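Local coordinates for protein aquaporin aqpM (Methanothermobacter marburgensis str. Marburg, PDB 2F2B) that conducts water across the cell membrane in either direction in response to osmotic differences, as a homotetramer, and also shows a transient increase in initial glycerol flux, at residues Ile9-Gly14 against Asn75-His80. Numbering follows the deposited sequence.
Sequences IAEFIG and NISGCH
Ala10 and Glu11, on a helical turn, face an irregular loop: the CA atoms of Ala10 and Ser77 lie 6.2 Å apart, and those of Glu11 and Cys79 are about as close. Glu11 has the largest share of the contact. Its CG stands anti to the carbonyl carbon (chi1 -73°), and the chain bends at chi2 (-65°), which turns CD toward the loop, where the carboxylate meets it. There OE2 is gripped twice: Ser77 OG donates to it at 2.6 Å, arriving on the anti side and 17° out of the carboxylate plane, while the backbone N of His80 reaches the syn lone pair of OE2 at 2.9 Å. Ser77 OG is in turn an acceptor, taking the N-H of Cys79 at 3.1 Å in an ST turn, so the hydroxyl bridges the carboxylate and the loop backbone. The other oxygen, Glu11 OE1, rests against His80 CB and accepts hydrogen bonds from Ile81 N and Gln107 NE2, so both carboxylate oxygens are held. Beside these hydrogen bonds, Ala10 CB packs against Ile76 CG2 at 3.9 Å and also touches Ser77 OG. The His80 ring lies with Gly78 O in plane at its edge, its ND1 hydrogen-bonded to Thr86 OG1. In the aquaporin fold, a buried glutamate of the first helix thus braces the loop leading into the first NPA motif, Asn82 to Ala84. The contact ties helix 4-33 to the link between helices 52-73 and 83-91, with Tyr103 and Gln107 of helix 100-122 alongside and Leu243 of a neighbouring subunit packed on Ile76.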
loop_
_atom_site.group_PDB
_atom_site.type_symbol
_atom_site.label_atom_id
_atom_site.label_comp_id
_atom_site.label_asym_id
_atom_site.label_seq_id
_atom_site.Cartn_x
_atom_site.Cartn_y
_atom_site.Cartn_z
ATOM N N ILE A 9 -11.048 -1.516 28.662
ATOM C CA ILE A 9 -11.906 -2.229 27.723
ATOM C C ILE A 9 -11.424 -1.891 26.308
ATOM O O ILE A 9 -11.361 -2.760 25.436
ATOM C CB ILE A 9 -13.389 -1.817 27.881
ATOM C CG1 ILE A 9 -13.928 -2.325 29.221
ATOM C CG2 ILE A 9 -14.218 -2.384 26.730
ATOM C CD1 ILE A 9 -15.333 -1.826 29.545
ATOM N N ALA A 10 -11.063 -0.628 26.092
ATOM C CA ALA A 10 -10.570 -0.192 24.788
ATOM C C ALA A 10 -9.258 -0.903 24.445
ATOM O O ALA A 10 -9.063 -1.327 23.310
ATOM C CB ALA A 10 -10.364 1.320 24.778
ATOM N N GLU A 11 -8.360 -1.026 25.418
ATOM C CA GLU A 11 -7.087 -1.710 25.177
ATOM C C GLU A 11 -7.333 -3.185 24.844
ATOM O O GLU A 11 -6.629 -3.772 24.022
ATOM C CB GLU A 11 -6.170 -1.586 26.402
ATOM C CG GLU A 11 -5.575 -0.194 26.600
ATOM C CD GLU A 11 -4.622 0.205 25.480
ATOM O OE1 GLU A 11 -3.705 -0.582 25.174
ATOM O OE2 GLU A 11 -4.782 1.308 24.913
ATOM N N PHE A 12 -8.336 -3.779 25.485
ATOM C CA PHE A 12 -8.690 -5.176 25.239
ATOM C C PHE A 12 -9.169 -5.317 23.793
ATOM O O PHE A 12 -8.712 -6.194 23.056
ATOM C CB PHE A 12 -9.798 -5.613 26.210
ATOM C CG PHE A 12 -10.340 -6.997 25.953
ATOM C CD1 PHE A 12 -11.308 -7.213 24.975
ATOM C CD2 PHE A 12 -9.895 -8.083 26.706
ATOM C CE1 PHE A 12 -11.830 -8.493 24.749
ATOM C CE2 PHE A 12 -10.408 -9.363 26.491
ATOM C CZ PHE A 12 -11.377 -9.568 25.512
ATOM N N ILE A 13 -10.090 -4.445 23.395
ATOM C CA ILE A 13 -10.633 -4.467 22.039
ATOM C C ILE A 13 -9.540 -4.230 20.999
ATOM O O ILE A 13 -9.462 -4.942 19.992
ATOM C CB ILE A 13 -11.736 -3.397 21.873
ATOM C CG1 ILE A 13 -12.953 -3.780 22.720
ATOM C CG2 ILE A 13 -12.135 -3.267 20.399
ATOM C CD1 ILE A 13 -14.006 -2.691 22.817
ATOM N N GLY A 14 -8.695 -3.235 21.250
ATOM C CA GLY A 14 -7.626 -2.919 20.318
ATOM C C GLY A 14 -6.642 -4.054 20.120
ATOM O O GLY A 14 -6.214 -4.322 18.997
ATOM N N ASN A 75 -8.262 8.261 21.042
ATOM C CA ASN A 75 -8.823 9.324 21.879
ATOM C C ASN A 75 -9.483 8.787 23.142
ATOM O O ASN A 75 -9.976 9.557 23.972
ATOM C CB ASN A 75 -9.868 10.114 21.090
ATOM C CG ASN A 75 -9.271 10.889 19.941
ATOM O OD1 ASN A 75 -9.994 11.406 19.086
ATOM N ND2 ASN A 75 -7.946 10.980 19.910
ATOM N N ILE A 76 -9.506 7.469 23.284
ATOM C CA ILE A 76 -10.116 6.854 24.449
ATOM C C ILE A 76 -9.055 6.392 25.443
ATOM O O ILE A 76 -8.971 6.920 26.551
ATOM C CB ILE A 76 -11.015 5.662 24.031
ATOM C CG1 ILE A 76 -12.168 6.176 23.159
ATOM C CG2 ILE A 76 -11.567 4.954 25.264
ATOM C CD1 ILE A 76 -13.048 5.081 22.585
ATOM N N SER A 77 -8.227 5.432 25.038
ATOM C CA SER A 77 -7.194 4.899 25.924
ATOM C C SER A 77 -5.775 5.269 25.524
ATOM O O SER A 77 -4.838 5.077 26.303
ATOM C CB SER A 77 -7.291 3.375 25.967
ATOM O OG SER A 77 -6.925 2.819 24.709
ATOM N N GLY A 78 -5.620 5.794 24.314
ATOM C CA GLY A 78 -4.301 6.130 23.814
ATOM C C GLY A 78 -3.889 5.028 22.850
ATOM O O GLY A 78 -2.901 5.145 22.127
ATOM N N CYS A 79 -4.674 3.952 22.856
ATOM C CA CYS A 79 -4.465 2.777 22.006
ATOM C C CYS A 79 -3.024 2.271 21.968
ATOM O O CYS A 79 -2.384 2.265 20.914
ATOM C CB CYS A 79 -4.957 3.063 20.579
ATOM S SG CYS A 79 -5.162 1.578 19.552
ATOM N N HIS A 80 -2.516 1.843 23.123
ATOM C CA HIS A 80 -1.159 1.310 23.212
ATOM C C HIS A 80 -1.129 -0.080 22.578
ATOM O O HIS A 80 -0.234 -0.393 21.789
ATOM C CB HIS A 80 -0.716 1.163 24.674
ATOM C CG HIS A 80 -0.660 2.449 25.440
ATOM N ND1 HIS A 80 -0.166 2.519 26.725
ATOM C CD2 HIS A 80 -1.061 3.703 25.121
ATOM C CE1 HIS A 80 -0.265 3.762 27.166
ATOM N NE2 HIS A 80 -0.804 4.500 26.213
#